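Local structure of AlyGC (Glaciecola chathamensis, 5GKD) at residues A[103-109]-A[132-138]; A[125-129]-A[149-153]; A[617-623]-A[648-654]; A[672-678]-A[696-702]. The protein probably cleaves alginate by beta-elimination, as a calcium-containing alginate lyase of polysaccharide lyase family 6. All coordinates share one frame; numbering follows the deposited sequence.

Contact 1 (A[103-109]-A[132-138]); sequences HSRVTQV and HNRFDHN
The guanidinium groups of Arg105 and Arg134 lie flat on each other, centres 4.1 Å apart and planes 7° from parallel, with Arg134 NH1 over the middle of the Arg105 group. At its edge Arg105 meets Asp136 side-on: NE reaches OD1 at 2.8 Å, and NH1 reaches OD2 in a nearly straight bond at 2.9 Å. Both arginine chains run extended with CG opposite the backbone N (chi1 178° in Arg105), which brings the two flat ends level. Asp136 OD2 turns its anti lone pair to His137 ND1, 2.8 Å away in the plane of the imidazole. Over one face of the Phe135 ring sits Asn138 ND2, which also donates to Val106 O at 3.0 Å, while Val106 CB touches Phe135 CD1. The rings of His103 and His132 are nearly parallel but slid apart, barely overlapping.

Strands 105-107 and 134-136 pair in parallel register, on neighbouring coils of the right-handed parallel beta-helix of the pectate-lyase-like clan. Asparagines finish the ladder at both ends: Asn133 OD1 accepts from Ser104 N, and Asn138 OD1 from Val109 N at 2.8 Å. With an alanine in place of Arg105, Asp136 would probably lose its two-pronged partner and Arg134 the flat group stacked on it. Arg134 has a second carboxylate, Asp167 on the next coil. The nearby carboxylates of Asp136 and Asp167 probably offset the like charges of the stacked arginines, and Asp136, gripped by Arg105 and His137, probably stays ionised.

Contact 2 (A[125-129]-A[149-153]); sequences WVMVY and TMAVR. With PO4 (phosphate ion), chain G.
Trp125 and Val126 both donate their backbone N to Thr149 O, at 2.9 and 3.0 Å, so one carbonyl holds the corner at Trp125. The indole of Trp125 brings CE3 to the CG2 methyl of Thr149, whose hydroxyl is bonded to Arg174. Val126 sets CB against Met150 CG. The thioether chain of Met150 is fully extended, its CG opposite the backbone N (chi1 176°), which carries its CE methyl past Val126 CG1 to Val128 CG2, 3.7 Å away. On the other face Met127 folds back on itself, bent at chi2 and chi3: SD rests on Ala151 CB at 3.6 Å, and CE lies against CG and CD of Arg153.

Strands 126-128 and 150-152 are successive rungs of a parallel beta-helix, in register and 9° from parallel. The side chains of Val126 and Met150 face inward, where they meet Phe135, which comes from strand 134-141 on another wall of the beta-helix. Ala151 N to Val126 O and Val128 N to Ala151 O carry the ladder onward, and Val128 O takes Arg153 N.

Val128 CB meets Val152 CG2 on the inward face. Tyr129 then lies alongside the aliphatic part of Arg153, its CE2 3.5 Å from CG, with ring and guanidinium planes 73° apart. Both polar ends reach a bound phosphate, probably from the crystallisation liquor: Tyr129 OH donates to O1 at 2.9 Å, Arg153 NE to O1 at 3.0 Å, and Arg153 NH2 to O4. Arg94 binds the same ion through NH1.

Contact 3 (A[617-623]-A[648-654]); sequences LQGAIAK and VGKGKRN
Lys623 NZ donates to Asn654 OD1 at 2.9 Å, approaching tilted from the carbonyl plane of the amide as the two side chains slide past each other in opposite directions. The Asn654 amide also turns ND2 back to Gly649 O, 2.9 Å away, within its own loop; Ser656 and Ala658 bind it from beyond. With CG opposite the backbone N (chi1 180°), the Asn654 side chain points toward the 617-623 segment and Lys623. Backbone bonds follow: Gly649 N to Leu617 O, nearly straight, and Gly651 N on a lone pair of Gln618 O at 2.9 Å. A water donates to Leu617 O and accepts from Lys650 N. Gln618 CB sits 3.9 Å from Gly651 CA, and a CB on that glycine would collide with it. Deeper in, Val648 CG1 meets Leu617 CD2 and Ile621 CG1, each at 3.7 Å. An alanine at Asn654 would probably leave Lys623 NZ without this acceptor and Gly649 O without its side-chain donor. One amide thus ties a loop between beta-helix strands to itself and to the previous coil, its oxygen taking a probably charged ammonium.

Contact 4 (A[672-678]-A[696-702]); sequences TNEFNNS and GNVFEGT
Gly696 O receives a CA-H contact from Thr672 where two successive coils of a parallel beta-helix begin to pair. Asn697 lies alongside Asn673, amide planes 9° apart, bonded side by side as in an asparagine ladder. Its OD1 takes two bonds from Asn673: ND2 at 2.8 Å, nearly in line with the C=O, and the backbone N at 3.0 Å, from above the carbonyl plane. CG of Asn697 stands opposite its carbonyl carbon (chi1 -54°), beside the backbone N, which turns OD1 toward the neighbouring coil. The ladder goes on in both directions: Asn673 OD1 accepts from Asn643, and Asn723 OD1 is bonded to Asn697 N.

Val698 N donates to Asn673 O, and Val698 O accepts from Phe675 N in an almost straight bond. Phe699 points its ring the same way as Phe675; the planes are 29° apart and the rings are slid so far that they barely overlap, with CE1 of Phe699 3.5 Å from CD1 of Phe675. Ile681 touches both rings inside the coil. Glu700 lies on the opposite face, its CB against OD1 of Asn676, whose ND2 is bonded to Asn646, while Glu700 O accepts from Asn677 N at 2.8 Å. Gly701 passes the Asn677 side chain at a position where a CB would strike OD1, and a water bridges Gly701 O to Ser678 O. Thr702 closes the pairing with its hydroxyl: OG1 accepts from Ser678 N at 3.0 Å and donates to Phe675 O at 2.6 Å, from above that carbonyl's plane.

Overall arrangement
From the N terminus, 103-109 comes first, then 125-129, 132-138 and 149-153. Contact 1 and contact 2 therefore cross, each closing one coil of the N-terminal beta-helix on a different wall. They meet inside it, where Phe135 CD2 lies 3.5 Å from Met150 CE. Contacts 3 and 4 follow in series in the second beta-helix, on the opposite side of the chain's centre; contact 3 closes the coil from 617-623 to 648-654, and contact 4 the one from 672-678 to 696-702. These two touch: Lys650 NZ, salt-bridged to Glu647, probably also bonds Asn677 O, and Val648 N probably bonds Ser678 OG. Between the pairs no atoms touch: contacts 2 and 3 remain about 28 Å apart at nearest atoms.

Contact 1 (A[103-109]-A[132-138])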
# COMPACT_ATOMS: atom_id res chain seq x y z
N HIS A 103 -22.01 -26.48 26.32
CA HIS A 103 -21.52 -27.15 27.54
C HIS A 103 -20.04 -27.48 27.45
O HIS A 103 -19.60 -28.54 27.89
CB HIS A 103 -22.32 -28.42 27.83
CG HIS A 103 -23.77 -28.17 28.05
ND1 HIS A 103 -24.72 -28.36 27.07
CD2 HIS A 103 -24.43 -27.74 29.15
CE1 HIS A 103 -25.90 -28.04 27.55
NE2 HIS A 103 -25.76 -27.66 28.80
N SER A 104 -19.26 -26.57 26.89
CA SER A 104 -17.86 -26.83 26.59
C SER A 104 -16.99 -25.74 27.19
O SER A 104 -17.45 -24.63 27.48
CB SER A 104 -17.64 -26.94 25.08
OG SER A 104 -18.36 -28.04 24.58
N ARG A 105 -15.73 -26.05 27.37
CA ARG A 105 -14.86 -25.19 28.16
C ARG A 105 -13.50 -25.06 27.50
O ARG A 105 -12.92 -26.06 27.06
CB ARG A 105 -14.73 -25.76 29.57
CG ARG A 105 -13.82 -24.98 30.48
CD ARG A 105 -13.75 -25.63 31.84
NE ARG A 105 -12.90 -24.89 32.76
CZ ARG A 105 -12.50 -25.35 33.94
NH1 ARG A 105 -11.74 -24.61 34.73
NH2 ARG A 105 -12.90 -26.55 34.34
N VAL A 106 -13.00 -23.84 27.40
CA VAL A 106 -11.63 -23.57 27.00
C VAL A 106 -10.95 -22.92 28.19
O VAL A 106 -11.37 -21.85 28.63
CB VAL A 106 -11.54 -22.67 25.76
CG1 VAL A 106 -10.09 -22.29 25.47
CG2 VAL A 106 -12.19 -23.33 24.57
N THR A 107 -9.91 -23.56 28.72
CA THR A 107 -9.27 -23.10 29.94
C THR A 107 -7.76 -23.26 29.81
O THR A 107 -7.29 -24.21 29.19
CB THR A 107 -9.79 -23.86 31.18
OG1 THR A 107 -9.15 -23.36 32.37
CG2 THR A 107 -9.53 -25.37 31.06
N GLN A 108 -7.02 -22.30 30.34
CA GLN A 108 -5.57 -22.38 30.37
C GLN A 108 -4.99 -22.49 28.97
O GLN A 108 -4.12 -23.31 28.69
CB GLN A 108 -5.11 -23.56 31.25
CG GLN A 108 -5.52 -23.44 32.72
CD GLN A 108 -4.70 -24.35 33.62
OE1 GLN A 108 -3.49 -24.35 33.55
NE2 GLN A 108 -5.37 -25.11 34.47
N VAL A 109 -5.47 -21.65 28.06
CA VAL A 109 -4.77 -21.51 26.80
C VAL A 109 -4.33 -20.06 26.61
O VAL A 109 -5.00 -19.11 27.02
CB VAL A 109 -5.54 -22.05 25.57
CG1 VAL A 109 -6.72 -22.89 25.95
CG2 VAL A 109 -5.86 -20.97 24.56
N HIS A 132 -24.08 -22.31 27.38
CA HIS A 132 -23.46 -22.91 28.56
C HIS A 132 -21.99 -23.27 28.34
O HIS A 132 -21.50 -24.25 28.87
CB HIS A 132 -24.25 -24.13 29.02
CG HIS A 132 -25.66 -23.82 29.38
ND1 HIS A 132 -26.00 -23.09 30.50
CD2 HIS A 132 -26.83 -24.10 28.74
CE1 HIS A 132 -27.31 -22.96 30.55
NE2 HIS A 132 -27.84 -23.55 29.49
N ASN A 133 -21.29 -22.44 27.60
CA ASN A 133 -19.85 -22.59 27.48
C ASN A 133 -19.12 -21.78 28.54
O ASN A 133 -19.68 -20.89 29.19
CB ASN A 133 -19.40 -22.19 26.07
CG ASN A 133 -19.91 -23.16 25.03
OD1 ASN A 133 -19.97 -24.36 25.30
ND2 ASN A 133 -20.31 -22.66 23.86
N ARG A 134 -17.83 -22.09 28.71
CA ARG A 134 -16.99 -21.39 29.66
C ARG A 134 -15.63 -21.10 29.04
O ARG A 134 -15.03 -21.97 28.40
CB ARG A 134 -16.81 -22.20 30.95
CG ARG A 134 -16.06 -21.44 32.03
CD ARG A 134 -16.02 -22.21 33.35
NE ARG A 134 -15.14 -21.56 34.29
CZ ARG A 134 -14.65 -22.13 35.38
NH1 ARG A 134 -14.98 -23.38 35.67
NH2 ARG A 134 -13.84 -21.45 36.18
N PHE A 135 -15.16 -19.88 29.22
CA PHE A 135 -13.83 -19.47 28.78
C PHE A 135 -13.12 -18.85 29.99
O PHE A 135 -13.40 -17.70 30.36
CB PHE A 135 -13.94 -18.50 27.61
CG PHE A 135 -12.63 -18.10 27.02
CD1 PHE A 135 -12.05 -18.84 25.99
CD2 PHE A 135 -11.99 -16.94 27.45
CE1 PHE A 135 -10.84 -18.46 25.44
CE2 PHE A 135 -10.80 -16.55 26.89
CZ PHE A 135 -10.22 -17.31 25.88
N ASP A 136 -12.21 -19.61 30.61
CA ASP A 136 -11.65 -19.24 31.91
C ASP A 136 -10.16 -19.53 32.01
O ASP A 136 -9.63 -20.43 31.35
CB ASP A 136 -12.37 -19.99 33.03
CG ASP A 136 -12.06 -21.47 33.01
OD1 ASP A 136 -12.73 -22.19 32.25
OD2 ASP A 136 -11.13 -21.92 33.71
N HIS A 137 -9.48 -18.75 32.87
CA HIS A 137 -8.06 -18.91 33.15
C HIS A 137 -7.23 -18.93 31.86
O HIS A 137 -6.24 -19.65 31.74
CB HIS A 137 -7.79 -20.16 34.00
CG HIS A 137 -8.40 -20.10 35.38
ND1 HIS A 137 -9.69 -20.51 35.65
CD2 HIS A 137 -7.89 -19.65 36.56
CE1 HIS A 137 -9.95 -20.32 36.93
NE2 HIS A 137 -8.88 -19.80 37.50
N ASN A 138 -7.62 -18.10 30.90
CA ASN A 138 -6.87 -17.96 29.66
C ASN A 138 -6.03 -16.68 29.68
O ASN A 138 -6.14 -15.84 30.59
CB ASN A 138 -7.82 -18.01 28.46
CG ASN A 138 -8.56 -19.32 28.38
OD1 ASN A 138 -7.95 -20.38 28.23
ND2 ASN A 138 -9.88 -19.26 28.50

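Contact 2 (A[125-129]-A[149-153])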
# COMPACT_ATOMS: atom_id res chain seq x y z
N TRP A 125 -10.03 -13.25 18.03
CA TRP A 125 -9.26 -14.35 18.59
C TRP A 125 -10.13 -15.41 19.23
O TRP A 125 -9.81 -16.60 19.12
CB TRP A 125 -8.23 -13.82 19.59
CG TRP A 125 -7.01 -13.27 18.91
CD1 TRP A 125 -6.81 -13.14 17.55
CD2 TRP A 125 -5.82 -12.80 19.54
NE1 TRP A 125 -5.57 -12.59 17.32
CE2 TRP A 125 -4.94 -12.39 18.52
CE3 TRP A 125 -5.41 -12.68 20.87
CZ2 TRP A 125 -3.68 -11.88 18.79
CZ3 TRP A 125 -4.17 -12.16 21.13
CH2 TRP A 125 -3.32 -11.77 20.11
N VAL A 126 -11.23 -15.02 19.89
CA VAL A 126 -12.16 -15.97 20.49
C VAL A 126 -13.58 -15.57 20.12
O VAL A 126 -13.98 -14.43 20.34
CB VAL A 126 -11.99 -16.01 22.03
CG1 VAL A 126 -12.88 -17.07 22.63
CG2 VAL A 126 -10.52 -16.22 22.42
N MET A 127 -14.35 -16.53 19.60
CA MET A 127 -15.76 -16.33 19.28
C MET A 127 -16.57 -17.43 19.93
O MET A 127 -16.34 -18.61 19.65
CB MET A 127 -16.02 -16.33 17.77
CG MET A 127 -15.33 -15.20 17.05
SD MET A 127 -16.01 -13.57 17.39
CE MET A 127 -17.44 -13.60 16.41
N VAL A 128 -17.55 -17.05 20.76
CA VAL A 128 -18.37 -18.01 21.50
C VAL A 128 -19.72 -18.13 20.81
O VAL A 128 -20.36 -17.11 20.51
CB VAL A 128 -18.54 -17.60 22.97
CG1 VAL A 128 -19.02 -18.79 23.80
CG2 VAL A 128 -17.24 -17.09 23.53
N TYR A 129 -20.16 -19.35 20.56
CA TYR A 129 -21.51 -19.64 20.06
C TYR A 129 -22.17 -20.64 21.00
O TYR A 129 -21.58 -21.09 21.98
CB TYR A 129 -21.50 -20.19 18.63
CG TYR A 129 -20.78 -19.32 17.61
CD1 TYR A 129 -19.39 -19.29 17.54
CD2 TYR A 129 -21.50 -18.54 16.73
CE1 TYR A 129 -18.75 -18.49 16.61
CE2 TYR A 129 -20.87 -17.75 15.81
CZ TYR A 129 -19.50 -17.73 15.75
OH TYR A 129 -18.89 -16.93 14.82
N THR A 149 -10.99 -8.72 20.36
CA THR A 149 -10.22 -9.87 20.80
C THR A 149 -11.14 -11.06 21.07
O THR A 149 -10.88 -12.18 20.61
CB THR A 149 -9.39 -9.52 22.04
OG1 THR A 149 -8.58 -8.38 21.75
CG2 THR A 149 -8.47 -10.68 22.46
N MET A 150 -12.24 -10.82 21.76
CA MET A 150 -13.17 -11.88 22.12
C MET A 150 -14.59 -11.38 22.02
O MET A 150 -14.90 -10.28 22.48
CB MET A 150 -12.93 -12.38 23.54
CG MET A 150 -13.94 -13.42 23.97
SD MET A 150 -13.50 -14.13 25.55
CE MET A 150 -14.67 -15.48 25.63
N ALA A 151 -15.46 -12.20 21.44
CA ALA A 151 -16.86 -11.83 21.30
C ALA A 151 -17.75 -13.04 21.59
O ALA A 151 -17.34 -14.19 21.43
CB ALA A 151 -17.15 -11.27 19.90
N VAL A 152 -18.97 -12.75 22.03
CA VAL A 152 -20.06 -13.72 22.13
C VAL A 152 -21.02 -13.41 20.99
O VAL A 152 -21.53 -12.28 20.91
CB VAL A 152 -20.79 -13.62 23.48
CG1 VAL A 152 -22.09 -14.39 23.44
CG2 VAL A 152 -19.91 -14.10 24.61
N ARG A 153 -21.25 -14.37 20.11
CA ARG A 153 -22.16 -14.19 18.99
C ARG A 153 -23.57 -14.62 19.36
O ARG A 153 -23.76 -15.56 20.12
CB ARG A 153 -21.73 -15.01 17.77
CG ARG A 153 -20.54 -14.51 17.03
CD ARG A 153 -20.83 -13.25 16.25
NE ARG A 153 -21.08 -13.44 14.83
CZ ARG A 153 -21.82 -12.59 14.12
NH1 ARG A 153 -22.39 -11.55 14.72
NH2 ARG A 153 -22.02 -12.77 12.82
P PO4 G . -20.04 -15.26 11.56
O1 PO4 G . -20.59 -15.67 12.91
O2 PO4 G . -20.01 -16.41 10.58
O3 PO4 G . -18.64 -14.72 11.79
O4 PO4 G . -20.91 -14.18 10.96

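Contact 3 (A[617-623]-A[648-654])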
# COMPACT_ATOMS: atom_id res chain seq x y z
N LEU A 617 10.65 25.26 3.33
CA LEU A 617 9.97 23.99 3.14
C LEU A 617 8.84 24.23 2.15
O LEU A 617 7.90 24.97 2.46
CB LEU A 617 9.44 23.45 4.47
CG LEU A 617 8.37 22.34 4.52
CD1 LEU A 617 8.98 21.02 4.14
CD2 LEU A 617 7.74 22.24 5.91
N GLN A 618 8.91 23.60 0.98
CA GLN A 618 7.87 23.88 -0.01
C GLN A 618 6.52 23.29 0.41
O GLN A 618 5.47 23.86 0.10
CB GLN A 618 8.28 23.35 -1.38
CG GLN A 618 9.58 23.92 -1.93
CD GLN A 618 9.60 25.41 -1.84
OE1 GLN A 618 8.84 26.10 -2.52
NE2 GLN A 618 10.47 25.94 -0.98
N GLY A 619 6.53 22.16 1.11
CA GLY A 619 5.31 21.47 1.48
C GLY A 619 4.85 21.87 2.87
O GLY A 619 5.26 22.89 3.42
N ALA A 620 3.98 21.05 3.43
CA ALA A 620 3.45 21.34 4.75
C ALA A 620 4.36 20.77 5.84
O ALA A 620 5.01 19.74 5.66
CB ALA A 620 2.04 20.79 4.92
N ILE A 621 4.40 21.48 6.97
CA ILE A 621 4.91 20.93 8.22
C ILE A 621 4.27 19.57 8.50
O ILE A 621 4.95 18.60 8.86
CB ILE A 621 4.64 21.91 9.37
CG1 ILE A 621 5.29 23.26 9.09
CG2 ILE A 621 5.05 21.30 10.70
CD1 ILE A 621 4.71 24.39 9.94
N ALA A 622 2.95 19.49 8.38
CA ALA A 622 2.26 18.25 8.65
C ALA A 622 0.93 18.26 7.92
O ALA A 622 0.24 19.28 7.88
CB ALA A 622 2.02 18.05 10.15
N LYS A 623 0.59 17.12 7.33
CA LYS A 623 -0.74 16.86 6.79
C LYS A 623 -1.24 15.65 7.55
O LYS A 623 -0.69 14.56 7.41
CB LYS A 623 -0.70 16.59 5.29
CG LYS A 623 0.19 17.53 4.49
CD LYS A 623 -0.02 17.33 3.00
CE LYS A 623 0.51 18.54 2.23
NZ LYS A 623 0.32 18.44 0.77
N VAL A 648 7.29 28.57 4.57
CA VAL A 648 6.78 27.21 4.67
C VAL A 648 5.46 27.09 3.93
O VAL A 648 4.59 27.96 4.07
CB VAL A 648 6.63 26.78 6.14
CG1 VAL A 648 5.91 25.45 6.23
CG2 VAL A 648 7.98 26.70 6.82
N GLY A 649 5.31 26.03 3.14
CA GLY A 649 4.02 25.64 2.61
C GLY A 649 3.61 26.23 1.28
O GLY A 649 2.50 25.94 0.82
N LYS A 650 4.45 27.03 0.64
CA LYS A 650 4.02 27.78 -0.54
C LYS A 650 4.40 27.12 -1.85
O LYS A 650 4.15 27.70 -2.91
CB LYS A 650 4.58 29.21 -0.48
CG LYS A 650 3.78 30.13 0.43
CD LYS A 650 4.67 31.01 1.27
CE LYS A 650 5.52 31.94 0.42
NZ LYS A 650 6.57 32.61 1.24
N GLY A 651 5.01 25.94 -1.83
CA GLY A 651 5.38 25.29 -3.07
C GLY A 651 4.17 25.01 -3.95
O GLY A 651 3.07 24.73 -3.47
N LYS A 652 4.39 25.09 -5.26
CA LYS A 652 3.30 24.86 -6.20
C LYS A 652 2.79 23.43 -6.20
O LYS A 652 1.73 23.17 -6.77
CB LYS A 652 3.74 25.24 -7.63
CG LYS A 652 4.67 24.21 -8.28
CD LYS A 652 5.06 24.60 -9.71
CE LYS A 652 6.07 23.59 -10.29
NZ LYS A 652 7.08 24.19 -11.23
N ARG A 653 3.50 22.49 -5.60
CA ARG A 653 3.02 21.12 -5.56
C ARG A 653 2.27 20.78 -4.28
O ARG A 653 1.75 19.67 -4.16
CB ARG A 653 4.18 20.14 -5.77
CG ARG A 653 4.80 20.29 -7.15
CD ARG A 653 5.93 19.32 -7.40
NE ARG A 653 6.75 19.79 -8.51
CZ ARG A 653 6.58 19.41 -9.77
NH1 ARG A 653 5.64 18.53 -10.07
NH2 ARG A 653 7.36 19.90 -10.71
N ASN A 654 2.18 21.72 -3.34
CA ASN A 654 1.45 21.53 -2.08
C ASN A 654 -0.01 21.83 -2.36
O ASN A 654 -0.46 22.98 -2.33
CB ASN A 654 2.03 22.42 -0.98
CG ASN A 654 1.30 22.28 0.35
OD1 ASN A 654 0.53 21.35 0.55
ND2 ASN A 654 1.55 23.21 1.25
O HOH W 1 7.16 27.72 1.06

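Contact 4 (A[672-678]-A[696-702])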
# COMPACT_ATOMS: atom_id res chain seq x y z
N THR A 672 2.68 29.93 20.84
CA THR A 672 3.96 30.63 20.92
C THR A 672 4.86 30.31 19.72
O THR A 672 6.08 30.19 19.85
CB THR A 672 4.68 30.31 22.24
OG1 THR A 672 3.72 30.32 23.30
CG2 THR A 672 5.74 31.33 22.56
N ASN A 673 4.26 30.16 18.55
CA ASN A 673 5.03 29.92 17.34
C ASN A 673 5.16 31.22 16.55
O ASN A 673 4.41 32.17 16.76
CB ASN A 673 4.38 28.86 16.45
CG ASN A 673 4.10 27.55 17.18
OD1 ASN A 673 5.00 26.76 17.42
ND2 ASN A 673 2.83 27.31 17.50
N GLU A 674 6.10 31.24 15.61
CA GLU A 674 6.17 32.25 14.57
C GLU A 674 5.94 31.58 13.21
O GLU A 674 6.64 30.63 12.86
CB GLU A 674 7.52 32.97 14.57
CG GLU A 674 7.94 33.58 15.89
CD GLU A 674 9.33 34.21 15.82
OE1 GLU A 674 9.82 34.46 14.69
OE2 GLU A 674 9.94 34.45 16.89
N PHE A 675 4.97 32.09 12.46
CA PHE A 675 4.72 31.67 11.09
C PHE A 675 5.06 32.86 10.19
O PHE A 675 4.24 33.75 9.99
CB PHE A 675 3.27 31.22 10.88
CG PHE A 675 2.92 29.91 11.52
CD1 PHE A 675 2.64 29.84 12.88
CD2 PHE A 675 2.81 28.75 10.76
CE1 PHE A 675 2.29 28.63 13.47
CE2 PHE A 675 2.46 27.54 11.35
CZ PHE A 675 2.20 27.49 12.71
N ASN A 676 6.28 32.86 9.65
CA ASN A 676 6.80 33.97 8.88
C ASN A 676 6.75 33.65 7.39
O ASN A 676 7.36 32.67 6.94
CB ASN A 676 8.23 34.30 9.31
CG ASN A 676 8.32 34.58 10.81
OD1 ASN A 676 7.39 35.10 11.40
ND2 ASN A 676 9.44 34.22 11.41
N ASN A 677 6.03 34.48 6.63
CA ASN A 677 5.98 34.40 5.18
C ASN A 677 5.65 32.98 4.72
O ASN A 677 6.40 32.35 3.98
CB ASN A 677 7.30 34.88 4.58
CG ASN A 677 7.69 36.25 5.10
OD1 ASN A 677 6.90 37.20 5.03
ND2 ASN A 677 8.90 36.37 5.63
N SER A 678 4.50 32.49 5.18
CA SER A 678 4.17 31.08 5.01
C SER A 678 2.70 30.92 4.64
O SER A 678 1.90 31.85 4.69
CB SER A 678 4.49 30.28 6.27
OG SER A 678 5.87 30.34 6.60
N GLY A 696 -1.15 32.92 21.21
CA GLY A 696 0.20 33.38 21.43
C GLY A 696 1.12 33.30 20.23
O GLY A 696 2.33 33.42 20.39
N ASN A 697 0.58 33.12 19.03
CA ASN A 697 1.42 32.98 17.85
C ASN A 697 1.60 34.31 17.13
O ASN A 697 0.81 35.24 17.28
CB ASN A 697 0.83 31.94 16.89
CG ASN A 697 0.56 30.59 17.56
OD1 ASN A 697 1.46 29.75 17.65
ND2 ASN A 697 -0.67 30.39 18.06
N VAL A 698 2.66 34.39 16.33
CA VAL A 698 2.87 35.51 15.41
C VAL A 698 2.66 35.00 13.99
O VAL A 698 3.35 34.07 13.56
CB VAL A 698 4.26 36.13 15.58
CG1 VAL A 698 4.48 37.18 14.52
CG2 VAL A 698 4.43 36.71 16.97
N PHE A 699 1.75 35.64 13.26
CA PHE A 699 1.54 35.34 11.85
C PHE A 699 1.97 36.56 11.03
O PHE A 699 1.15 37.41 10.68
CB PHE A 699 0.06 34.97 11.57
CG PHE A 699 -0.41 33.76 12.33
CD1 PHE A 699 -0.03 32.49 11.93
CD2 PHE A 699 -1.22 33.90 13.44
CE1 PHE A 699 -0.46 31.38 12.64
CE2 PHE A 699 -1.66 32.78 14.14
CZ PHE A 699 -1.26 31.53 13.74
N GLU A 700 3.26 36.64 10.72
CA GLU A 700 3.81 37.76 9.98
C GLU A 700 4.00 37.37 8.52
O GLU A 700 4.79 36.47 8.20
CB GLU A 700 5.14 38.24 10.56
CG GLU A 700 5.76 39.34 9.72
CD GLU A 700 6.81 40.14 10.45
OE1 GLU A 700 6.93 39.98 11.68
OE2 GLU A 700 7.52 40.94 9.79
N GLY A 701 3.30 38.06 7.63
CA GLY A 701 3.27 37.64 6.25
C GLY A 701 2.61 36.30 6.03
O GLY A 701 2.89 35.64 5.03
N THR A 702 1.76 35.87 6.96
CA THR A 702 1.06 34.59 6.89
C THR A 702 -0.42 34.84 7.18
O THR A 702 -0.75 35.46 8.21
CB THR A 702 1.63 33.60 7.92
OG1 THR A 702 3.02 33.39 7.69
CG2 THR A 702 0.87 32.26 7.87
O HOH W 2 1.79 34.11 2.58